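Local structure of Hsp70/Hsp90 co-chaperone CNS1 (Saccharomyces cerevisiae, 6HFM) at residues A[76-81]-A[96-101]; A[52-57]-A[140-145]; A[72-77]-A[115-120]. The protein acts as a co-chaperone that binds Hsp90 and Hsp70 and stimulates the Hsp70 ATPase, here represented by its C-terminal wheel domain. All blocks are in the same frame, centred on the assembly; numbering follows the deposited sequence.

Contact 1 (A[76-81]-A[96-101]); sequences LVDLVL and FTPKKV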
loop_
_atom_site.group_PDB
_atom_site.type_symbol
_atom_site.label_atom_id
_atom_site.label_comp_id
_atom_site.label_asym_id
_atom_site.label_seq_id
_atom_site.Cartn_x
_atom_site.Cartn_y
_atom_site.Cartn_z
ATOM N N LEU A 76 -0.624 10.710 0.957
ATOM C CA LEU A 76 0.546 9.911 0.579
ATOM C C LEU A 76 0.978 10.203 -0.863
ATOM O O LEU A 76 2.175 10.304 -1.136
ATOM C CB LEU A 76 0.303 8.407 0.781
ATOM C CG LEU A 76 1.513 7.483 0.565
ATOM C CD1 LEU A 76 2.691 7.851 1.462
ATOM C CD2 LEU A 76 1.120 6.033 0.794
ATOM N N VAL A 77 0.009 10.346 -1.773
ATOM C CA VAL A 77 0.309 10.729 -3.168
ATOM C C VAL A 77 1.009 12.092 -3.218
ATOM O O VAL A 77 2.027 12.247 -3.896
ATOM C CB VAL A 77 -0.960 10.749 -4.049
ATOM C CG1 VAL A 77 -0.697 11.395 -5.410
ATOM C CG2 VAL A 77 -1.485 9.336 -4.253
ATOM N N ASP A 78 0.464 13.065 -2.489
ATOM C CA ASP A 78 1.073 14.400 -2.401
ATOM C C ASP A 78 2.521 14.327 -1.913
ATOM O O ASP A 78 3.381 15.004 -2.457
ATOM C CB ASP A 78 0.254 15.339 -1.490
ATOM C CG ASP A 78 -1.086 15.765 -2.108
ATOM O OD1 ASP A 78 -1.262 15.660 -3.343
ATOM O OD2 ASP A 78 -1.978 16.214 -1.350
ATOM N N LEU A 79 2.788 13.486 -0.914
ATOM C CA LEU A 79 4.143 13.315 -0.375
ATOM C C LEU A 79 5.134 12.770 -1.404
ATOM O O LEU A 79 6.186 13.360 -1.620
ATOM C CB LEU A 79 4.129 12.392 0.853
ATOM C CG LEU A 79 5.465 12.141 1.573
ATOM C CD1 LEU A 79 5.982 13.411 2.238
ATOM C CD2 LEU A 79 5.322 11.027 2.598
ATOM N N VAL A 80 4.801 11.638 -2.021
ATOM C CA VAL A 80 5.735 10.965 -2.938
ATOM C C VAL A 80 5.943 11.704 -4.266
ATOM O O VAL A 80 6.991 11.548 -4.892
ATOM C CB VAL A 80 5.369 9.472 -3.192
ATOM C CG1 VAL A 80 5.343 8.700 -1.879
ATOM C CG2 VAL A 80 4.052 9.306 -3.956
ATOM N N LEU A 81 4.962 12.511 -4.684
ATOM C CA LEU A 81 5.075 13.301 -5.919
ATOM C C LEU A 81 5.515 14.768 -5.726
ATOM O O LEU A 81 5.653 15.478 -6.723
ATOM C CB LEU A 81 3.747 13.263 -6.691
ATOM C CG LEU A 81 3.193 11.891 -7.084
ATOM C CD1 LEU A 81 1.917 12.056 -7.895
ATOM C CD2 LEU A 81 4.202 11.054 -7.858
ATOM N N PHE A 96 2.492 12.221 -14.028
ATOM C CA PHE A 96 2.607 11.896 -12.600
ATOM C C PHE A 96 2.429 13.146 -11.732
ATOM O O PHE A 96 3.388 13.693 -11.188
ATOM C CB PHE A 96 3.924 11.167 -12.306
ATOM C CG PHE A 96 3.945 9.748 -12.813
ATOM C CD1 PHE A 96 3.653 8.686 -11.958
ATOM C CD2 PHE A 96 4.230 9.470 -14.144
ATOM C CE1 PHE A 96 3.658 7.375 -12.424
ATOM C CE2 PHE A 96 4.232 8.164 -14.614
ATOM C CZ PHE A 96 3.952 7.114 -13.751
ATOM N N THR A 97 1.176 13.589 -11.634
ATOM C CA THR A 97 0.767 14.673 -10.737
ATOM C C THR A 97 -0.351 14.129 -9.845
ATOM O O THR A 97 -0.960 13.114 -10.185
ATOM C CB THR A 97 0.251 15.910 -11.506
ATOM O OG1 THR A 97 -1.045 15.642 -12.057
ATOM C CG2 THR A 97 1.213 16.301 -12.624
ATOM N N PRO A 98 -0.633 14.796 -8.713
ATOM C CA PRO A 98 -1.678 14.297 -7.805
ATOM C C PRO A 98 -3.070 14.090 -8.420
ATOM O O PRO A 98 -3.743 13.119 -8.076
ATOM C CB PRO A 98 -1.723 15.370 -6.715
ATOM C CG PRO A 98 -0.337 15.895 -6.674
ATOM C CD PRO A 98 0.116 15.913 -8.105
ATOM N N LYS A 99 -3.493 14.989 -9.312
ATOM C CA LYS A 99 -4.788 14.860 -9.994
ATOM C C LYS A 99 -4.765 13.779 -11.074
ATOM O O LYS A 99 -5.709 12.996 -11.184
ATOM C CB LYS A 99 -5.215 16.199 -10.621
ATOM C CG LYS A 99 -6.543 16.190 -11.382
ATOM C CD LYS A 99 -7.698 15.680 -10.534
ATOM C CE LYS A 99 -9.047 16.004 -11.152
ATOM N NZ LYS A 99 -10.155 15.684 -10.211
ATOM N N LYS A 100 -3.698 13.751 -11.869
ATOM C CA LYS A 100 -3.644 12.903 -13.067
ATOM C C LYS A 100 -3.389 11.415 -12.809
ATOM O O LYS A 100 -3.577 10.612 -13.717
ATOM C CB LYS A 100 -2.604 13.439 -14.052
ATOM C CG LYS A 100 -2.952 14.805 -14.618
ATOM C CD LYS A 100 -1.810 15.360 -15.448
ATOM C CE LYS A 100 -2.188 16.691 -16.077
ATOM N NZ LYS A 100 -1.033 17.327 -16.767
ATOM N N VAL A 101 -2.962 11.047 -11.599
ATOM C CA VAL A 101 -2.754 9.624 -11.270
ATOM C C VAL A 101 -3.973 9.014 -10.594
ATOM O O VAL A 101 -4.751 9.716 -9.943
ATOM C CB VAL A 101 -1.501 9.365 -10.391
ATOM C CG1 VAL A 101 -0.239 9.844 -11.102
ATOM C CG2 VAL A 101 -1.619 9.976 -8.994
#
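Asp78 and Leu81, a turn apart near the C-terminal end of helix 73-82, lie opposite Pro98 and Thr97 of the loop that leads into strand 101-106, the CA atoms of Asp78 and Pro98 being 6.1 Å apart. No hydrogen bond joins the two segments; side-chain packing carries the contact. Leu81 contributes most. Its CG stands anti to the carbonyl carbon (chi1 -57°), and its CD1 lies against the loop backbone, 3.6 Å from Thr97 C, with the ring of Pro98 and CG2 of Val101 close to the same methyl. Val77, one turn earlier, points CG1 toward the loop: this methyl is anti to the backbone N (chi1 169°), lies 3.9 Å from Pro98 CA, and meets Val101 tip to tip, its CG1 4.0 Å from Val101 CG2. Farther out, on the partly exposed side, the side chains of Asp78 and Pro98 cross at about a right angle, Asp78 OD1 lying 3.4 Å from Pro98 CB. That oxygen has its polar partner within the helix, accepting a hydrogen bond from Gln74 NE2, so the proline meets a carboxylate already engaged on its own side.

The loop is shaped locally by an ST motif, in which Thr97 OG1 accepts from Lys100 N at 3.3 Å, while the backbone bond from Val101 N to Thr97 O closes the same turn. Farther in, the ring of Phe96 stacks on Phe88, and Val101 rests on Ile143 of the central sheet. Within the wheel domain, then, the helix is joined to the entry of an adjacent strand by van der Waals packing, mostly aliphatic: the shape and burial of Leu81 and Val77, not directional bonds between the segments, hold the loop to the helix.

Contact 2 (A[52-57]-A[140-145]); sequences LIMYPT and KIYIVP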
loop_
_atom_site.group_PDB
_atom_site.type_symbol
_atom_site.label_atom_id
_atom_site.label_comp_id
_atom_site.label_asym_id
_atom_site.label_seq_id
_atom_site.Cartn_x
_atom_site.Cartn_y
_atom_site.Cartn_z
ATOM N N LEU A 52 5.260 0.349 0.334
ATOM C CA LEU A 52 5.883 0.228 -0.977
ATOM C C LEU A 52 4.977 0.934 -1.978
ATOM O O LEU A 52 3.786 0.621 -2.068
ATOM C CB LEU A 52 6.048 -1.243 -1.365
ATOM C CG LEU A 52 7.075 -2.036 -0.561
ATOM C CD1 LEU A 52 6.954 -3.523 -0.856
ATOM C CD2 LEU A 52 8.490 -1.561 -0.858
ATOM N N ILE A 53 5.536 1.893 -2.720
ATOM C CA ILE A 53 4.777 2.657 -3.709
ATOM C C ILE A 53 5.348 2.304 -5.076
ATOM O O ILE A 53 6.471 2.677 -5.396
ATOM C CB ILE A 53 4.826 4.182 -3.438
ATOM C CG1 ILE A 53 4.318 4.488 -2.015
ATOM C CG2 ILE A 53 3.988 4.946 -4.455
ATOM C CD1 ILE A 53 5.421 4.713 -1.011
ATOM N N MET A 54 4.565 1.570 -5.863
ATOM C CA MET A 54 5.000 1.044 -7.155
ATOM C C MET A 54 4.560 1.982 -8.275
ATOM O O MET A 54 3.427 2.461 -8.276
ATOM C CB MET A 54 4.389 -0.341 -7.410
ATOM C CG MET A 54 4.464 -1.324 -6.248
ATOM S SD MET A 54 6.128 -1.581 -5.610
ATOM C CE MET A 54 6.927 -2.331 -7.025
ATOM N N TYR A 55 5.462 2.230 -9.225
ATOM C CA TYR A 55 5.151 2.965 -10.453
ATOM C C TYR A 55 5.416 2.010 -11.621
ATOM O O TYR A 55 6.460 2.102 -12.276
ATOM C CB TYR A 55 6.016 4.229 -10.565
ATOM C CG TYR A 55 6.015 5.104 -9.331
ATOM C CD1 TYR A 55 4.968 5.993 -9.078
ATOM C CD2 TYR A 55 7.066 5.053 -8.416
ATOM C CE1 TYR A 55 4.967 6.803 -7.952
ATOM C CE2 TYR A 55 7.075 5.862 -7.292
ATOM C CZ TYR A 55 6.022 6.731 -7.059
ATOM O OH TYR A 55 6.022 7.528 -5.937
ATOM N N PRO A 56 4.481 1.072 -11.878
ATOM C CA PRO A 56 4.759 -0.006 -12.845
ATOM C C PRO A 56 5.028 0.459 -14.281
ATOM O O PRO A 56 5.840 -0.166 -14.977
ATOM C CB PRO A 56 3.508 -0.895 -12.766
ATOM C CG PRO A 56 2.454 -0.051 -12.129
ATOM C CD PRO A 56 3.174 0.893 -11.220
ATOM N N THR A 57 4.392 1.551 -14.710
ATOM C CA THR A 57 4.612 2.085 -16.067
ATOM C C THR A 57 5.957 2.823 -16.221
ATOM O O THR A 57 6.361 3.127 -17.348
ATOM C CB THR A 57 3.453 2.999 -16.545
ATOM O OG1 THR A 57 3.397 4.199 -15.760
ATOM C CG2 THR A 57 2.113 2.270 -16.467
ATOM N N LYS A 140 1.056 -1.786 0.139
ATOM C CA LYS A 140 1.542 -1.854 -1.240
ATOM C C LYS A 140 0.513 -1.140 -2.115
ATOM O O LYS A 140 -0.650 -1.537 -2.155
ATOM C CB LYS A 140 1.733 -3.306 -1.685
ATOM C CG LYS A 140 2.224 -3.469 -3.122
ATOM C CD LYS A 140 2.721 -4.882 -3.422
ATOM C CE LYS A 140 1.654 -5.963 -3.261
ATOM N NZ LYS A 140 0.465 -5.871 -4.162
ATOM N N ILE A 141 0.940 -0.068 -2.776
ATOM C CA ILE A 141 0.059 0.713 -3.654
ATOM C C ILE A 141 0.717 0.854 -5.023
ATOM O O ILE A 141 1.951 0.801 -5.141
ATOM C CB ILE A 141 -0.336 2.095 -3.044
ATOM C CG1 ILE A 141 0.822 3.093 -3.034
ATOM C CG2 ILE A 141 -0.889 1.913 -1.635
ATOM C CD1 ILE A 141 0.391 4.515 -2.727
ATOM N N TYR A 142 -0.123 1.015 -6.042
ATOM C CA TYR A 142 0.315 1.221 -7.419
ATOM C C TYR A 142 -0.178 2.585 -7.870
ATOM O O TYR A 142 -1.379 2.848 -7.852
ATOM C CB TYR A 142 -0.244 0.120 -8.339
ATOM C CG TYR A 142 0.156 -1.283 -7.917
ATOM C CD1 TYR A 142 1.308 -1.884 -8.418
ATOM C CD2 TYR A 142 -0.601 -1.992 -6.981
ATOM C CE1 TYR A 142 1.692 -3.163 -8.017
ATOM C CE2 TYR A 142 -0.235 -3.270 -6.578
ATOM C CZ TYR A 142 0.913 -3.850 -7.089
ATOM O OH TYR A 142 1.270 -5.112 -6.672
ATOM N N ILE A 143 0.750 3.456 -8.270
ATOM C CA ILE A 143 0.402 4.784 -8.777
ATOM C C ILE A 143 0.548 4.748 -10.297
ATOM O O ILE A 143 1.640 4.508 -10.819
ATOM C CB ILE A 143 1.258 5.883 -8.103
ATOM C CG1 ILE A 143 0.841 6.002 -6.629
ATOM C CG2 ILE A 143 1.093 7.222 -8.817
ATOM C CD1 ILE A 143 1.627 7.003 -5.802
ATOM N N VAL A 144 -0.573 4.939 -10.996
ATOM C CA VAL A 144 -0.631 4.822 -12.463
ATOM C C VAL A 144 -1.428 5.992 -13.045
ATOM O O VAL A 144 -2.540 6.248 -12.610
ATOM C CB VAL A 144 -1.304 3.493 -12.893
ATOM C CG1 VAL A 144 -1.302 3.342 -14.413
ATOM C CG2 VAL A 144 -0.588 2.305 -12.260
ATOM N N PRO A 145 -0.878 6.696 -14.052
ATOM C CA PRO A 145 -1.681 7.761 -14.664
ATOM C C PRO A 145 -3.052 7.278 -15.133
ATOM O O PRO A 145 -3.158 6.171 -15.668
ATOM C CB PRO A 145 -0.833 8.188 -15.862
ATOM C CG PRO A 145 0.563 7.883 -15.448
ATOM C CD PRO A 145 0.473 6.626 -14.633
HETATM O O HOH W 1 3.107 3.665 -13.093
#
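Leu52 O receives Ile141 N in a rung of the parallel strand pair 47-55 and 139-145, within the mixed sheet of the wheel domain. Met54 N gives to Ile141 O at 2.8 Å, and Ile143 N to Met54 O at 2.9 Å. On one face Ile53 lies alongside Ile141 and Ile143, pointing the same way; Ile53 CG2 and Ile143 CD1 are tightly packed at 3.4 Å, and Tyr55 CE1 sits 3.8 Å from Ile143 CB. Val80 of helix 73-82 covers Ile53, Tyr55 and Ile143.

On the other face Met54 runs beside Tyr142, its CB 3.6 Å from Tyr142 CD1, before its chain bends at chi2 and chi3. Lys140 NZ donates to Tyr142 OH at 2.7 Å and also forms a salt bridge with Glu106, while Trp156 meets the tyrosine ring edge-to-face. An alanine in place of Tyr142 would probably open a gap beside Met54 and Trp156 and deprive Lys140 NZ of one acceptor. Beyond the last hydrogen bond between 52-57 and 140-145, a water links the two segments, accepting from Thr57 N and donating to Ile143 O at 2.8 Å.

Contact 3 (A[72-77]-A[115-120]); sequences TVQELV and AGKKLT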
loop_
_atom_site.group_PDB
_atom_site.type_symbol
_atom_site.label_atom_id
_atom_site.label_comp_id
_atom_site.label_asym_id
_atom_site.label_seq_id
_atom_site.Cartn_x
_atom_site.Cartn_y
_atom_site.Cartn_z
ATOM N N THR A 72 -4.421 9.890 4.574
ATOM C CA THR A 72 -5.278 9.626 3.416
ATOM C C THR A 72 -4.445 9.229 2.203
ATOM O O THR A 72 -3.249 9.508 2.130
ATOM C CB THR A 72 -6.160 10.826 3.018
ATOM O OG1 THR A 72 -5.335 11.925 2.611
ATOM C CG2 THR A 72 -7.072 11.233 4.179
ATOM N N VAL A 73 -5.109 8.592 1.247
ATOM C CA VAL A 73 -4.470 8.221 -0.016
ATOM C C VAL A 73 -3.898 9.483 -0.687
ATOM O O VAL A 73 -2.734 9.491 -1.105
ATOM C CB VAL A 73 -5.461 7.472 -0.936
ATOM C CG1 VAL A 73 -4.897 7.315 -2.347
ATOM C CG2 VAL A 73 -5.820 6.115 -0.337
ATOM N N GLN A 74 -4.707 10.543 -0.746
ATOM C CA GLN A 74 -4.270 11.847 -1.279
ATOM C C GLN A 74 -2.999 12.371 -0.608
ATOM O O GLN A 74 -2.088 12.840 -1.285
ATOM C CB GLN A 74 -5.385 12.897 -1.127
ATOM C CG GLN A 74 -5.082 14.270 -1.723
ATOM C CD GLN A 74 -5.030 14.248 -3.238
ATOM O OE1 GLN A 74 -5.980 13.827 -3.894
ATOM N NE2 GLN A 74 -3.918 14.712 -3.802
ATOM N N GLU A 75 -2.960 12.311 0.721
ATOM C CA GLU A 75 -1.803 12.799 1.481
ATOM C C GLU A 75 -0.521 12.030 1.137
ATOM O O GLU A 75 0.542 12.632 1.002
ATOM C CB GLU A 75 -2.081 12.770 2.994
ATOM C CG GLU A 75 -2.931 13.944 3.477
ATOM C CD GLU A 75 -3.469 13.781 4.902
ATOM O OE1 GLU A 75 -3.438 12.696 5.446
ATOM O OE2 GLU A 75 -3.959 14.804 5.435
ATOM N N LEU A 76 -0.624 10.710 0.957
ATOM C CA LEU A 76 0.546 9.911 0.579
ATOM C C LEU A 76 0.978 10.203 -0.863
ATOM O O LEU A 76 2.175 10.304 -1.136
ATOM C CB LEU A 76 0.303 8.407 0.781
ATOM C CG LEU A 76 1.513 7.483 0.565
ATOM C CD1 LEU A 76 2.691 7.851 1.462
ATOM C CD2 LEU A 76 1.120 6.033 0.794
ATOM N N VAL A 77 0.009 10.346 -1.773
ATOM C CA VAL A 77 0.309 10.729 -3.168
ATOM C C VAL A 77 1.009 12.092 -3.218
ATOM O O VAL A 77 2.027 12.247 -3.896
ATOM C CB VAL A 77 -0.960 10.749 -4.049
ATOM C CG1 VAL A 77 -0.697 11.395 -5.410
ATOM C CG2 VAL A 77 -1.485 9.336 -4.253
ATOM N N ALA A 115 -8.258 2.874 -5.128
ATOM C CA ALA A 115 -8.324 3.425 -3.774
ATOM C C ALA A 115 -8.770 4.880 -3.820
ATOM O O ALA A 115 -8.087 5.718 -4.412
ATOM C CB ALA A 115 -6.971 3.313 -3.092
ATOM N N GLY A 116 -9.910 5.175 -3.192
ATOM C CA GLY A 116 -10.437 6.541 -3.129
ATOM C C GLY A 116 -9.459 7.504 -2.477
ATOM O O GLY A 116 -8.947 7.227 -1.391
ATOM N N LYS A 117 -9.191 8.631 -3.134
ATOM C CA LYS A 117 -8.162 9.572 -2.669
ATOM C C LYS A 117 -8.462 10.216 -1.310
ATOM O O LYS A 117 -7.540 10.571 -0.573
ATOM C CB LYS A 117 -7.885 10.642 -3.730
ATOM C CG LYS A 117 -7.167 10.080 -4.945
ATOM C CD LYS A 117 -6.842 11.154 -5.962
ATOM C CE LYS A 117 -6.008 10.591 -7.103
ATOM N NZ LYS A 117 -5.973 11.524 -8.263
ATOM N N LYS A 118 -9.745 10.336 -0.971
ATOM C CA LYS A 118 -10.151 10.914 0.310
ATOM C C LYS A 118 -10.178 9.917 1.478
ATOM O O LYS A 118 -10.343 10.331 2.626
ATOM C CB LYS A 118 -11.517 11.589 0.164
ATOM C CG LYS A 118 -11.519 12.727 -0.847
ATOM C CD LYS A 118 -12.850 13.458 -0.843
ATOM C CE LYS A 118 -12.902 14.543 -1.904
ATOM N NZ LYS A 118 -14.135 15.367 -1.767
ATOM N N LEU A 119 -10.011 8.622 1.200
ATOM C CA LEU A 119 -10.086 7.595 2.240
ATOM C C LEU A 119 -8.775 7.492 3.013
ATOM O O LEU A 119 -7.699 7.681 2.444
ATOM C CB LEU A 119 -10.423 6.229 1.630
ATOM C CG LEU A 119 -11.765 6.090 0.901
ATOM C CD1 LEU A 119 -11.835 4.740 0.203
ATOM C CD2 LEU A 119 -12.941 6.258 1.850
ATOM N N THR A 120 -8.877 7.186 4.307
ATOM C CA THR A 120 -7.716 6.835 5.121
ATOM C C THR A 120 -7.348 5.367 4.904
ATOM O O THR A 120 -8.194 4.541 4.545
ATOM C CB THR A 120 -7.970 7.038 6.620
ATOM O OG1 THR A 120 -9.025 6.169 7.049
ATOM C CG2 THR A 120 -8.323 8.499 6.928
HETATM O O HOH W 2 -6.130 14.411 -6.462
#
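The capping-box end of helix 73-82, at Thr72, meets the loop 115-120 through the two amides that follow the cap. Val73 N bonds to Leu119 O at 3.0 Å, nearly along the C=O axis, and Gln74 N meets Lys117 O on a lone pair at 2.8 Å. Both acceptors belong to the type I turn Gly116 to Leu119, so first-turn amides of the helix are satisfied by loop carbonyls. Within the box, Thr72 OG1 accepts from Glu75 N, and Thr72 N gives to Glu75 OE1 at 3.1 Å, reaching it from above the carboxylate plane. Val73 CG2 touches Gly116 O at 3.5 Å and Ala115 CB at 4.1 Å. Gln74 has CG anti to the backbone N (chi1 -176°) and bends at chi2; its OE1 lies 3.5 Å from Lys117 CD, while its NE2 is bonded to Asp78. A water donates to that OE1 and accepts weakly from Lys117 NZ. The extended lysine gives its main bonds to Pro98 O and Val101 O. Thr120 OG1 in turn caps helix 121-126 through Asp123 N, and Val73 touches Phe121 and Ile124 of that helix and Val103 of strand 101-106.

Helix 73-82 is common to contacts 1 and 3, which share Leu76 and Val77 and hold its later turns and its N-terminal end respectively. Contact 2 is the most central: its centre lies about 9 Å from that of the chain, against 14 Å for contact 1 and 11 Å for contact 3, and it buries the most surface. One face of its strand pair is buried under the helix, whereas contacts 1 and 3 are more peripheral. Its regular backbone rungs contrast with contact 1, which has no hydrogen bond across its segments and is mostly apolar, and with contact 3, where helix amides bind loop carbonyls. Lys117 ties contact 3 to contact 1, while Leu76 packs against Ile141 of contact 2.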